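Local coordinates for protein alpha-1,2-mannosidase (PDB 2WW2) that hydrolyses alpha-mannosidic linkages with inversion of configuration, as a calcium-dependent family GH92 glycoside hydrolase of a human gut symbiont, at residues 272-278 / 659-665; 337-341 / 633-637; 686-692 / 708-714. One frame throughout, in Å; residues are numbered along the deposited sequence.

Contact 1: residues 272-278 / 659-665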
ATOM      1  N   GLY A 272       7.478  26.042  33.619  1.00  8.15           N
ATOM      2  CA  GLY A 272       7.479  27.488  33.366  1.00  8.44           C
ATOM      3  C   GLY A 272       8.804  28.043  32.886  1.00  9.59           C
ATOM      4  O   GLY A 272       8.896  29.227  32.541  1.00  9.68           O
ATOM      5  N   ARG A 273       9.835  27.201  32.840  1.00  9.03           N
ATOM      6  CA  ARG A 273      11.096  27.652  32.257  1.00 10.03           C
ATOM      7  C   ARG A 273      10.984  27.937  30.763  1.00  9.81           C
ATOM      8  O   ARG A 273      11.833  28.633  30.208  1.00 10.02           O
ATOM      9  CB  ARG A 273      12.240  26.680  32.531  1.00  9.25           C
ATOM     10  CG  ARG A 273      12.571  26.560  34.007  1.00 10.93           C
ATOM     11  CD  ARG A 273      13.943  25.951  34.181  1.00 10.97           C
ATOM     12  NE  ARG A 273      14.258  25.736  35.587  1.00  9.60           N
ATOM     13  CZ  ARG A 273      15.306  25.045  36.005  1.00  9.72           C
ATOM     14  NH1 ARG A 273      16.115  24.502  35.111  1.00  6.98           N
ATOM     15  NH2 ARG A 273      15.538  24.886  37.311  1.00  9.96           N
ATOM     16  N   VAL A 274       9.955  27.397  30.113  1.00  9.23           N
ATOM     17  CA  VAL A 274       9.600  27.877  28.788  1.00  9.61           C
ATOM     18  C   VAL A 274       8.144  28.341  28.760  1.00  9.77           C
ATOM     19  O   VAL A 274       7.212  27.578  29.055  1.00  9.51           O
ATOM     20  CB  VAL A 274       9.975  26.899  27.613  1.00  9.62           C
ATOM     21  CG1 VAL A 274       9.457  25.504  27.868  1.00 10.83           C
ATOM     22  CG2 VAL A 274       9.453  27.456  26.256  1.00 10.17           C
ATOM     23  N   GLU A 275       7.960  29.620  28.471  1.00  9.20           N
ATOM     24  CA  GLU A 275       6.638  30.210  28.527  1.00 10.15           C
ATOM     25  C   GLU A 275       6.099  30.412  27.121  1.00 10.09           C
ATOM     26  O   GLU A 275       6.576  31.291  26.400  1.00  9.86           O
ATOM     27  CB  GLU A 275       6.691  31.597  29.159  1.00 11.30           C
ATOM     28  CG  GLU A 275       6.954  31.677  30.622  1.00 15.89           C
ATOM     29  CD  GLU A 275       6.735  33.122  31.121  1.00 19.15           C
ATOM     30  OE1 GLU A 275       7.736  33.831  31.328  1.00 20.25           O
ATOM     31  OE2 GLU A 275       5.572  33.545  31.249  1.00 21.37           O
ATOM     32  N   ALA A 276       5.087  29.639  26.749  1.00  9.82           N
ATOM     33  CA  ALA A 276       4.448  29.786  25.446  1.00  9.85           C
ATOM     34  C   ALA A 276       3.226  30.695  25.540  1.00 10.02           C
ATOM     35  O   ALA A 276       2.380  30.518  26.437  1.00 10.82           O
ATOM     36  CB  ALA A 276       4.048  28.421  24.896  1.00  9.19           C
ATOM     37  N   GLU A 277       3.117  31.650  24.614  1.00  9.49           N
ATOM     38  CA  GLU A 277       1.987  32.598  24.583  1.00 10.23           C
ATOM     39  C   GLU A 277       1.474  32.761  23.145  1.00  9.97           C
ATOM     40  O   GLU A 277       2.259  32.724  22.183  1.00 10.34           O
ATOM     41  CB  GLU A 277       2.408  33.981  25.115  1.00 10.26           C
ATOM     42  CG  GLU A 277       2.930  33.999  26.550  1.00 13.20           C
ATOM     43  CD  GLU A 277       3.454  35.372  26.957  1.00 16.70           C
ATOM     44  OE1 GLU A 277       2.638  36.290  27.113  1.00 17.56           O
ATOM     45  OE2 GLU A 277       4.685  35.533  27.109  1.00 17.09           O
ATOM     46  N   GLY A 278       0.174  32.957  22.989  1.00  9.24           N
ATOM     47  CA  GLY A 278      -0.387  33.215  21.657  1.00  9.59           C
ATOM     48  C   GLY A 278      -0.537  31.913  20.887  1.00  9.30           C
ATOM     49  O   GLY A 278       0.129  31.692  19.881  1.00  9.53           O
ATOM     50  N   PHE A 659       4.044  29.202  18.267  1.00  9.63           N
ATOM     51  CA  PHE A 659       3.292  30.219  19.030  1.00  9.22           C
ATOM     52  C   PHE A 659       3.636  31.638  18.580  1.00  9.96           C
ATOM     53  O   PHE A 659       4.619  31.842  17.873  1.00  9.82           O
ATOM     54  CB  PHE A 659       3.579  30.071  20.530  1.00  9.15           C
ATOM     55  CG  PHE A 659       3.141  28.727  21.106  1.00 10.48           C
ATOM     56  CD1 PHE A 659       1.813  28.522  21.474  1.00 11.33           C
ATOM     57  CD2 PHE A 659       4.049  27.678  21.242  1.00 10.43           C
ATOM     58  CE1 PHE A 659       1.394  27.275  21.999  1.00 11.18           C
ATOM     59  CE2 PHE A 659       3.655  26.434  21.772  1.00  9.73           C
ATOM     60  CZ  PHE A 659       2.321  26.238  22.152  1.00 10.41           C
ATOM     61  N   LYS A 660       2.847  32.628  19.009  1.00  9.58           N
ATOM     62  CA  LYS A 660       3.208  34.018  18.734  1.00 10.08           C
ATOM     63  C   LYS A 660       4.442  34.418  19.541  1.00 10.59           C
ATOM     64  O   LYS A 660       5.174  35.347  19.170  1.00  9.99           O
ATOM     65  CB  LYS A 660       2.028  34.965  19.012  1.00 10.17           C
ATOM     66  CG  LYS A 660       0.949  34.849  17.941  1.00 11.46           C
ATOM     67  CD  LYS A 660      -0.275  35.674  18.260  1.00 15.11           C
ATOM     68  CE  LYS A 660      -1.375  35.428  17.227  1.00 17.50           C
ATOM     69  NZ  LYS A 660      -0.913  35.804  15.850  1.00 22.59           N
ATOM     70  N   LYS A 661       4.704  33.684  20.616  1.00 11.28           N
ATOM     71  CA  LYS A 661       5.840  33.998  21.478  1.00 11.53           C
ATOM     72  C   LYS A 661       6.221  32.840  22.397  1.00 11.78           C
ATOM     73  O   LYS A 661       5.347  32.203  23.009  1.00 12.18           O
ATOM     74  CB  LYS A 661       5.510  35.240  22.328  1.00 12.10           C
ATOM     75  CG  LYS A 661       6.716  35.849  23.028  1.00 14.31           C
ATOM     76  CD  LYS A 661       6.280  36.956  23.981  1.00 16.69           C
ATOM     77  CE  LYS A 661       7.448  37.805  24.369  1.00 20.52           C
ATOM     78  NZ  LYS A 661       7.000  38.986  25.181  1.00 23.31           N
ATOM     79  N   VAL A 662       7.520  32.549  22.492  1.00 10.79           N
ATOM     80  CA  VAL A 662       8.000  31.684  23.556  1.00 11.16           C
ATOM     81  C   VAL A 662       9.143  32.420  24.230  1.00 10.65           C
ATOM     82  O   VAL A 662       9.928  33.108  23.569  1.00 10.32           O
ATOM     83  CB  VAL A 662       8.516  30.287  23.079  1.00 11.64           C
ATOM     84  CG1 VAL A 662       7.381  29.302  22.885  1.00 13.31           C
ATOM     85  CG2 VAL A 662       9.355  30.421  21.832  1.00 11.59           C
ATOM     86  N   THR A 663       9.213  32.293  25.551  1.00 10.80           N
ATOM     87  CA  THR A 663      10.279  32.879  26.336  1.00 10.67           C
ATOM     88  C   THR A 663      10.971  31.762  27.103  1.00 11.27           C
ATOM     89  O   THR A 663      10.336  31.023  27.858  1.00 10.95           O
ATOM     90  CB  THR A 663       9.728  33.897  27.333  1.00 11.33           C
ATOM     91  OG1 THR A 663       9.048  34.935  26.621  1.00 10.64           O
ATOM     92  CG2 THR A 663      10.856  34.523  28.154  1.00 11.05           C
ATOM     93  N   LEU A 664      12.271  31.625  26.878  1.00 11.32           N
ATOM     94  CA  LEU A 664      13.056  30.633  27.568  1.00 11.11           C
ATOM     95  C   LEU A 664      13.764  31.309  28.742  1.00 11.46           C
ATOM     96  O   LEU A 664      14.505  32.281  28.554  1.00 10.38           O
ATOM     97  CB  LEU A 664      14.072  30.008  26.607  1.00 11.22           C
ATOM     98  CG  LEU A 664      13.553  29.049  25.528  1.00 11.63           C
ATOM     99  CD1 LEU A 664      12.839  29.799  24.380  1.00 11.51           C
ATOM    100  CD2 LEU A 664      14.720  28.259  24.977  1.00 13.34           C
ATOM    101  N   HIS A 665      13.519  30.800  29.950  1.00 12.19           N
ATOM    102  CA  HIS A 665      14.126  31.327  31.163  1.00 13.03           C
ATOM    103  C   HIS A 665      15.350  30.510  31.475  1.00 13.88           C
ATOM    104  O   HIS A 665      15.256  29.385  31.985  1.00 14.49           O
ATOM    105  CB  HIS A 665      13.120  31.302  32.312  1.00 12.87           C
ATOM    106  CG  HIS A 665      11.976  32.241  32.094  1.00 14.13           C
ATOM    107  ND1 HIS A 665      12.149  33.608  32.020  1.00 12.66           N
ATOM    108  CD2 HIS A 665      10.659  32.014  31.883  1.00 13.53           C
ATOM    109  CE1 HIS A 665      10.981  34.185  31.786  1.00 14.52           C
ATOM    110  NE2 HIS A 665      10.060  33.240  31.693  1.00 14.22           N
TER
HETATM  111  O   HOH W   1       6.549  34.095  26.020  1.00  9.56           O
HETATM  112  O   HOH W   2       5.680  37.963  27.462  1.00 31.02           O
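Gly272 and Arg273 lead into the edge strand 274-277, antiparallel to 661-665. Arg273 O accepts a hydrogen bond from His665 N (2.8 Å), while its guanidinium salt-bridges Glu348. Val274 meets Leu664 as a non-hydrogen-bonded pair on the face that helix 281-294 packs against. Glu275 makes paired backbone bonds to Thr663 (Glu275 N to Thr663 O 2.8 Å, Thr663 N to Glu275 O 2.9 Å). Glu275 OE1 accepts a very short hydrogen bond from His665 NE2 (2.4 Å). Ala276 sets CB over the face of the Phe659 ring, a CH-pi contact 3.6 Å from the centroid. At Glu277 a classic beta bulge sets Lys660 and Lys661 opposite one residue; Glu277 N bonds Lys661 O (2.8 Å), and Lys660 N bonds Gly278 O (3.0 Å). One water joins Glu277 OE2, Thr663 OG1 and Glu275 O; a second links Glu277 OE2 to Lys661 NZ. The pair is thus amphipathic: Val274, Ala276, Val662 and Leu664 supply an apolar face, whereas Glu275, Glu277 and Lys661 carry charge and bound water on the other.

Contact 2: residues 337-341 / 633-637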
ATOM      1  N   ALA A 337      17.119  14.553  21.354  1.00  8.87           N
ATOM      2  CA  ALA A 337      16.465  15.821  21.691  1.00  8.64           C
ATOM      3  C   ALA A 337      16.196  16.000  23.184  1.00  8.23           C
ATOM      4  O   ALA A 337      16.176  17.122  23.680  1.00  8.06           O
ATOM      5  CB  ALA A 337      15.143  15.963  20.897  1.00  8.04           C
ATOM      6  N   VAL A 338      15.942  14.904  23.891  1.00  7.97           N
ATOM      7  CA  VAL A 338      15.609  14.985  25.323  1.00  7.43           C
ATOM      8  C   VAL A 338      16.799  15.555  26.130  1.00  7.53           C
ATOM      9  O   VAL A 338      16.673  16.545  26.858  1.00  6.96           O
ATOM     10  CB  VAL A 338      15.167  13.589  25.894  1.00  7.64           C
ATOM     11  CG1 VAL A 338      15.139  13.616  27.417  1.00  7.75           C
ATOM     12  CG2 VAL A 338      13.771  13.185  25.339  1.00  8.67           C
ATOM     13  N   HIS A 339      17.962  14.933  26.016  1.00  7.42           N
ATOM     14  CA  HIS A 339      19.108  15.472  26.754  1.00  8.09           C
ATOM     15  C   HIS A 339      19.551  16.837  26.256  1.00  8.46           C
ATOM     16  O   HIS A 339      19.910  17.685  27.059  1.00  9.84           O
ATOM     17  CB  HIS A 339      20.240  14.443  26.837  1.00  8.25           C
ATOM     18  CG  HIS A 339      19.921  13.341  27.790  1.00  9.10           C
ATOM     19  ND1 HIS A 339      20.067  13.484  29.155  1.00  8.82           N
ATOM     20  CD2 HIS A 339      19.356  12.124  27.593  1.00  9.10           C
ATOM     21  CE1 HIS A 339      19.661  12.378  29.755  1.00 10.02           C
ATOM     22  NE2 HIS A 339      19.227  11.536  28.831  1.00 10.20           N
ATOM     23  N   PRO A 340      19.512  17.067  24.926  1.00  8.79           N
ATOM     24  CA  PRO A 340      19.791  18.438  24.488  1.00  7.86           C
ATOM     25  C   PRO A 340      18.835  19.458  25.091  1.00  7.80           C
ATOM     26  O   PRO A 340      19.258  20.568  25.420  1.00  7.16           O
ATOM     27  CB  PRO A 340      19.622  18.363  22.979  1.00  8.18           C
ATOM     28  CG  PRO A 340      20.130  16.915  22.656  1.00  8.98           C
ATOM     29  CD  PRO A 340      19.569  16.095  23.815  1.00  8.57           C
ATOM     30  N   LEU A 341      17.553  19.112  25.235  1.00  7.65           N
ATOM     31  CA  LEU A 341      16.649  20.039  25.914  1.00  7.83           C
ATOM     32  C   LEU A 341      17.148  20.303  27.343  1.00  7.75           C
ATOM     33  O   LEU A 341      17.125  21.448  27.809  1.00  7.55           O
ATOM     34  CB  LEU A 341      15.194  19.517  25.930  1.00  7.51           C
ATOM     35  CG  LEU A 341      14.157  20.542  26.426  1.00  8.61           C
ATOM     36  CD1 LEU A 341      13.995  21.688  25.434  1.00  6.47           C
ATOM     37  CD2 LEU A 341      12.754  19.913  26.734  1.00  8.87           C
ATOM     38  N   ALA A 633      10.198  15.524  23.048  1.00 10.16           N
ATOM     39  CA  ALA A 633      11.179  16.613  23.019  1.00  9.85           C
ATOM     40  C   ALA A 633      11.283  17.235  21.624  1.00  9.10           C
ATOM     41  O   ALA A 633      11.536  18.446  21.472  1.00  8.78           O
ATOM     42  CB  ALA A 633      12.547  16.088  23.467  1.00  9.24           C
ATOM     43  N   TRP A 634      11.079  16.400  20.608  1.00  8.90           N
ATOM     44  CA  TRP A 634      11.051  16.868  19.230  1.00  9.08           C
ATOM     45  C   TRP A 634       9.949  17.930  19.094  1.00  9.07           C
ATOM     46  O   TRP A 634      10.135  18.990  18.483  1.00  8.63           O
ATOM     47  CB  TRP A 634      10.784  15.691  18.281  1.00  9.57           C
ATOM     48  CG  TRP A 634      10.840  16.047  16.822  1.00 10.06           C
ATOM     49  CD1 TRP A 634      11.900  15.865  15.975  1.00 12.52           C
ATOM     50  CD2 TRP A 634       9.797  16.642  16.037  1.00 10.08           C
ATOM     51  NE1 TRP A 634      11.578  16.308  14.712  1.00 13.11           N
ATOM     52  CE2 TRP A 634      10.292  16.784  14.723  1.00 11.38           C
ATOM     53  CE3 TRP A 634       8.483  17.045  16.311  1.00  9.39           C
ATOM     54  CZ2 TRP A 634       9.526  17.327  13.687  1.00 12.57           C
ATOM     55  CZ3 TRP A 634       7.735  17.599  15.284  1.00 10.93           C
ATOM     56  CH2 TRP A 634       8.250  17.727  13.992  1.00  9.87           C
ATOM     57  N   TYR A 635       8.808  17.662  19.702  1.00  8.66           N
ATOM     58  CA  TYR A 635       7.697  18.617  19.598  1.00  8.60           C
ATOM     59  C   TYR A 635       8.017  19.903  20.369  1.00  8.69           C
ATOM     60  O   TYR A 635       7.745  21.008  19.892  1.00  8.68           O
ATOM     61  CB  TYR A 635       6.403  17.987  20.102  1.00  8.40           C
ATOM     62  CG  TYR A 635       5.175  18.880  19.930  1.00  8.68           C
ATOM     63  CD1 TYR A 635       4.330  18.740  18.819  1.00  8.05           C
ATOM     64  CD2 TYR A 635       4.871  19.853  20.863  1.00  7.70           C
ATOM     65  CE1 TYR A 635       3.209  19.558  18.653  1.00  8.31           C
ATOM     66  CE2 TYR A 635       3.742  20.684  20.695  1.00  8.72           C
ATOM     67  CZ  TYR A 635       2.933  20.524  19.598  1.00  8.89           C
ATOM     68  OH  TYR A 635       1.827  21.311  19.451  1.00  7.25           O
ATOM     69  N   VAL A 636       8.600  19.770  21.556  1.00  8.53           N
ATOM     70  CA  VAL A 636       8.935  20.962  22.355  1.00  8.75           C
ATOM     71  C   VAL A 636       9.910  21.867  21.607  1.00  8.72           C
ATOM     72  O   VAL A 636       9.658  23.052  21.422  1.00  8.52           O
ATOM     73  CB  VAL A 636       9.482  20.577  23.752  1.00  8.62           C
ATOM     74  CG1 VAL A 636      10.009  21.811  24.482  1.00  8.22           C
ATOM     75  CG2 VAL A 636       8.365  19.929  24.573  1.00  7.51           C
ATOM     76  N   PHE A 637      11.026  21.307  21.181  1.00  8.53           N
ATOM     77  CA  PHE A 637      11.970  22.075  20.376  1.00  9.28           C
ATOM     78  C   PHE A 637      11.278  22.681  19.148  1.00  8.79           C
ATOM     79  O   PHE A 637      11.368  23.878  18.912  1.00  9.07           O
ATOM     80  CB  PHE A 637      13.118  21.175  19.922  1.00  9.06           C
ATOM     81  CG  PHE A 637      14.305  21.196  20.844  1.00  9.52           C
ATOM     82  CD1 PHE A 637      15.032  22.369  21.029  1.00  9.29           C
ATOM     83  CD2 PHE A 637      14.699  20.044  21.519  1.00  9.94           C
ATOM     84  CE1 PHE A 637      16.138  22.395  21.890  1.00  8.73           C
ATOM     85  CE2 PHE A 637      15.790  20.057  22.383  1.00  9.67           C
ATOM     86  CZ  PHE A 637      16.523  21.225  22.550  1.00  8.62           C
TER
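Ala633, in the first turn of helix 632-640, points its CB at the start of helix 338-345, 3.7 Å from the CB of the N-cap residue Ala337 and 3.7 Å from Val338 CG2. Because Ala633 carries only a methyl group and Val338 directs its CA-to-CB bond away, the CA atoms of these two residues lie 5.3 Å apart. The CA-to-CB bond of Trp634 points away, and its NE1 bonds Gln588 O. Val636 faces the partner again and meets Leu341, CG1 to CD2 at 4.0 Å. Phe637 reaches furthest across. Its ring edge lies by Ala337 O, with CE2 3.2 Å from that oxygen, and Leu341 CD1 sits over one ring face, 4.0 Å from the centroid in a CH-pi contact. Ala337 O is also the acceptor for Leu341 N (2.9 Å), so the ring borders the first turn of the helix. No hydrogen bond crosses between the segments; this apolar helix packing lies within the catalytic domain, whose six-hairpin clan membership is consistent with an (alpha/alpha)6 barrel.

Contact 3: residues 686-692 / 708-714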
ATOM      1  N   ILE A 686       9.142  32.048   7.376  1.00  9.98           N
ATOM      2  CA  ILE A 686       9.875  33.200   7.896  1.00  9.90           C
ATOM      3  C   ILE A 686      10.225  34.138   6.731  1.00 10.22           C
ATOM      4  O   ILE A 686      11.009  33.784   5.847  1.00 10.25           O
ATOM      5  CB  ILE A 686      11.158  32.768   8.658  1.00  9.35           C
ATOM      6  CG1 ILE A 686      10.811  31.896   9.877  1.00  9.57           C
ATOM      7  CG2 ILE A 686      12.008  33.983   9.068  1.00  8.68           C
ATOM      8  CD1 ILE A 686      12.026  31.188  10.459  1.00  7.36           C
ATOM      9  N   ARG A 687       9.628  35.324   6.712  1.00 10.99           N
ATOM     10  CA  ARG A 687       9.931  36.294   5.657  1.00 11.64           C
ATOM     11  C   ARG A 687      11.212  37.046   5.996  1.00 12.49           C
ATOM     12  O   ARG A 687      12.090  37.229   5.139  1.00 12.94           O
ATOM     13  CB  ARG A 687       8.772  37.276   5.443  1.00 11.78           C
ATOM     14  CG  ARG A 687       9.077  38.360   4.402  1.00 12.33           C
ATOM     15  CD  ARG A 687       7.884  39.284   4.150  1.00 15.38           C
ATOM     16  NE  ARG A 687       7.442  39.953   5.369  1.00 17.14           N
ATOM     17  CZ  ARG A 687       8.002  41.049   5.871  1.00 19.09           C
ATOM     18  NH1 ARG A 687       9.038  41.619   5.259  1.00 20.37           N
ATOM     19  NH2 ARG A 687       7.515  41.583   6.988  1.00 18.68           N
ATOM     20  N   LYS A 688      11.318  37.481   7.245  1.00 13.04           N
ATOM     21  CA  LYS A 688      12.461  38.264   7.695  1.00 13.63           C
ATOM     22  C   LYS A 688      12.743  37.936   9.158  1.00 13.34           C
ATOM     23  O   LYS A 688      11.824  37.579   9.907  1.00 13.30           O
ATOM     24  CB  LYS A 688      12.121  39.754   7.546  1.00 13.75           C
ATOM     25  CG  LYS A 688      13.268  40.698   7.832  1.00 16.60           C
ATOM     26  CD  LYS A 688      12.803  42.164   7.729  1.00 18.88           C
ATOM     27  CE  LYS A 688      13.923  43.105   8.171  1.00 23.36           C
ATOM     28  NZ  LYS A 688      13.422  44.424   8.682  1.00 24.78           N
ATOM     29  N   ALA A 689      13.999  38.057   9.575  1.00 12.65           N
ATOM     30  CA  ALA A 689      14.331  37.887  10.995  1.00 12.79           C
ATOM     31  C   ALA A 689      15.344  38.931  11.490  1.00 12.91           C
ATOM     32  O   ALA A 689      16.255  39.330  10.764  1.00 12.53           O
ATOM     33  CB  ALA A 689      14.852  36.475  11.258  1.00 12.54           C
ATOM     34  N   LEU A 690      15.140  39.396  12.719  1.00 13.10           N
ATOM     35  CA  LEU A 690      16.139  40.160  13.447  1.00 13.16           C
ATOM     36  C   LEU A 690      16.603  39.347  14.658  1.00 12.98           C
ATOM     37  O   LEU A 690      15.778  38.809  15.413  1.00 13.34           O
ATOM     38  CB  LEU A 690      15.562  41.502  13.910  1.00 13.58           C
ATOM     39  CG  LEU A 690      14.942  42.443  12.877  1.00 14.03           C
ATOM     40  CD1 LEU A 690      14.329  43.647  13.573  1.00 16.38           C
ATOM     41  CD2 LEU A 690      15.987  42.900  11.852  1.00 15.75           C
ATOM     42  N   LEU A 691      17.913  39.228  14.832  1.00 12.08           N
ATOM     43  CA  LEU A 691      18.461  38.668  16.056  1.00 11.99           C
ATOM     44  C   LEU A 691      19.064  39.814  16.850  1.00 12.06           C
ATOM     45  O   LEU A 691      20.001  40.474  16.382  1.00 12.07           O
ATOM     46  CB  LEU A 691      19.520  37.606  15.764  1.00 11.99           C
ATOM     47  CG  LEU A 691      20.233  37.006  16.975  1.00 12.92           C
ATOM     48  CD1 LEU A 691      19.245  36.297  17.948  1.00  9.96           C
ATOM     49  CD2 LEU A 691      21.313  36.024  16.516  1.00 12.50           C
ATOM     50  N   ASN A 692      18.499  40.085  18.024  1.00 11.85           N
ATOM     51  CA  ASN A 692      18.934  41.215  18.823  1.00 12.30           C
ATOM     52  C   ASN A 692      18.996  42.494  17.982  1.00 13.05           C
ATOM     53  O   ASN A 692      19.904  43.317  18.126  1.00 12.69           O
ATOM     54  CB  ASN A 692      20.272  40.894  19.490  1.00 12.13           C
ATOM     55  CG  ASN A 692      20.202  39.625  20.340  1.00 12.04           C
ATOM     56  OD1 ASN A 692      21.010  38.708  20.188  1.00 12.56           O
ATOM     57  ND2 ASN A 692      19.212  39.560  21.216  1.00  7.97           N
ATOM     58  N   GLN A 708      23.015  33.534  26.245  1.00 14.15           N
ATOM     59  CA  GLN A 708      23.308  34.910  26.655  1.00 14.92           C
ATOM     60  C   GLN A 708      22.037  35.749  26.751  1.00 14.29           C
ATOM     61  O   GLN A 708      22.064  36.884  27.244  1.00 13.83           O
ATOM     62  CB  GLN A 708      24.311  35.564  25.706  1.00 14.89           C
ATOM     63  CG  GLN A 708      23.766  35.826  24.325  1.00 17.79           C
ATOM     64  CD  GLN A 708      24.835  36.392  23.416  1.00 21.39           C
ATOM     65  OE1 GLN A 708      26.019  36.324  23.740  1.00 24.03           O
ATOM     66  NE2 GLN A 708      24.428  36.956  22.273  1.00 21.22           N
ATOM     67  N   GLY A 709      20.929  35.178  26.286  1.00 13.46           N
ATOM     68  CA  GLY A 709      19.652  35.858  26.304  1.00 13.28           C
ATOM     69  C   GLY A 709      19.534  36.836  25.152  1.00 13.19           C
ATOM     70  O   GLY A 709      20.530  37.199  24.518  1.00 13.32           O
ATOM     71  N   GLY A 710      18.310  37.252  24.858  1.00 12.72           N
ATOM     72  CA  GLY A 710      18.086  38.184  23.760  1.00 12.80           C
ATOM     73  C   GLY A 710      16.770  37.869  23.082  1.00 13.31           C
ATOM     74  O   GLY A 710      15.833  37.390  23.725  1.00 12.48           O
ATOM     75  N   GLU A 711      16.704  38.120  21.778  1.00 13.29           N
ATOM     76  CA  GLU A 711      15.447  37.952  21.055  1.00 14.03           C
ATOM     77  C   GLU A 711      15.652  37.652  19.585  1.00 13.69           C
ATOM     78  O   GLU A 711      16.414  38.344  18.895  1.00 13.55           O
ATOM     79  CB  GLU A 711      14.556  39.195  21.201  1.00 14.19           C
ATOM     80  CG  GLU A 711      13.222  39.065  20.457  1.00 16.75           C
ATOM     81  CD  GLU A 711      12.205  40.134  20.852  1.00 23.37           C
ATOM     82  OE1 GLU A 711      12.412  40.805  21.883  1.00 26.49           O
ATOM     83  OE2 GLU A 711      11.196  40.306  20.131  1.00 24.72           O
ATOM     84  N   LEU A 712      14.967  36.610  19.116  1.00 13.24           N
ATOM     85  CA  LEU A 712      14.827  36.350  17.695  1.00 12.55           C
ATOM     86  C   LEU A 712      13.431  36.799  17.284  1.00 12.98           C
ATOM     87  O   LEU A 712      12.432  36.193  17.695  1.00 12.41           O
ATOM     88  CB  LEU A 712      14.997  34.859  17.419  1.00 12.25           C
ATOM     89  CG  LEU A 712      14.947  34.450  15.951  1.00 11.95           C
ATOM     90  CD1 LEU A 712      16.079  35.129  15.122  1.00 10.74           C
ATOM     91  CD2 LEU A 712      14.972  32.907  15.827  1.00 11.98           C
ATOM     92  N   ASN A 713      13.363  37.865  16.489  1.00 13.09           N
ATOM     93  CA  ASN A 713      12.098  38.490  16.079  1.00 13.88           C
ATOM     94  C   ASN A 713      11.766  38.102  14.643  1.00 14.17           C
ATOM     95  O   ASN A 713      12.413  38.579  13.706  1.00 14.23           O
ATOM     96  CB  ASN A 713      12.210  40.018  16.220  1.00 13.81           C
ATOM     97  CG  ASN A 713      10.961  40.773  15.753  1.00 16.10           C
ATOM     98  OD1 ASN A 713       9.995  40.199  15.274  1.00 17.14           O
ATOM     99  ND2 ASN A 713      10.994  42.086  15.900  1.00 19.44           N
ATOM    100  N   LEU A 714      10.756  37.245  14.471  1.00 13.76           N
ATOM    101  CA  LEU A 714      10.426  36.729  13.154  1.00 13.45           C
ATOM    102  C   LEU A 714       9.194  37.419  12.562  1.00 13.81           C
ATOM    103  O   LEU A 714       8.204  37.631  13.265  1.00 13.64           O
ATOM    104  CB  LEU A 714      10.174  35.223  13.229  1.00 13.45           C
ATOM    105  CG  LEU A 714      11.260  34.382  13.885  1.00 13.13           C
ATOM    106  CD1 LEU A 714      10.800  32.921  14.010  1.00 13.92           C
ATOM    107  CD2 LEU A 714      12.531  34.475  13.063  1.00 11.28           C
TER
HETATM  108  O   HOH W   3      11.529  40.397  11.742  1.00 16.12           O
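Three backbone hydrogen bonds cross between segments 686-692 and 708-714. Two link Leu690 and Asn713 reciprocally, Leu690 N to Asn713 O at 3.0 Å and Asn713 N to Leu690 O at 2.8 Å, which defines a hydrogen-bonded antiparallel pair. The third runs from Asn692 N to Glu711 O (2.9 Å) and carries the pairing just past the end of strand 686-691. A water donates to Asn713 O at 2.8 Å and, weakly, to Lys688 O at 3.4 Å. Beyond it, Arg687 and Lys688 both face Ser715 in a classic beta bulge.

Strands 686-691 and 710-714 run at 169° to each other, neighbours in a mixed sheet within the GH92 catalytic region; the chain returns to pair with 685-691 after the short helix 703-707. Gly709 leaves that helix with positive phi. Gly710 follows with backbone angles that call for glycine, and a CB there would clash with the Asn692 side chain.

The Ala689-Leu714 and Leu691-Leu712 pairs put their side chains on one face. Leu714 CD2 lies 3.6 Å from Ala689 CB and 4.1 Å from Ile686 CG2, and Leu712 CD1 is 4.3 Å from both Ala689 CB and Leu691 CB. Phe672 and Phe696 extend this apolar layer, touching Leu691 and Leu712. On the other face Leu690 and Asn713 sit side by side, their CB atoms 4.3 Å apart.

Contact 2 is the most deeply placed, its centre about 9 Å from the chain's centre, against about 22 Å for contact 1 and about 30 Å for contact 3. It joins two helices through apolar side chains, with no hydrogen bond between the segments, whereas the partly buried contacts 1 and 3 combine backbone hydrogen bonds with one apolar and one more polar face. Contacts 1 and 3 belong to the same six-stranded sheet, in which strand 671-675 lies between 661-665 and 710-717. Along the chain, contact 2 is nested within the loop closed by contact 1. Spatially, both helices of contact 2 also touch Val274 and Leu664, through Leu344, Leu345 and Met640, so the sheet packs directly on the helical core.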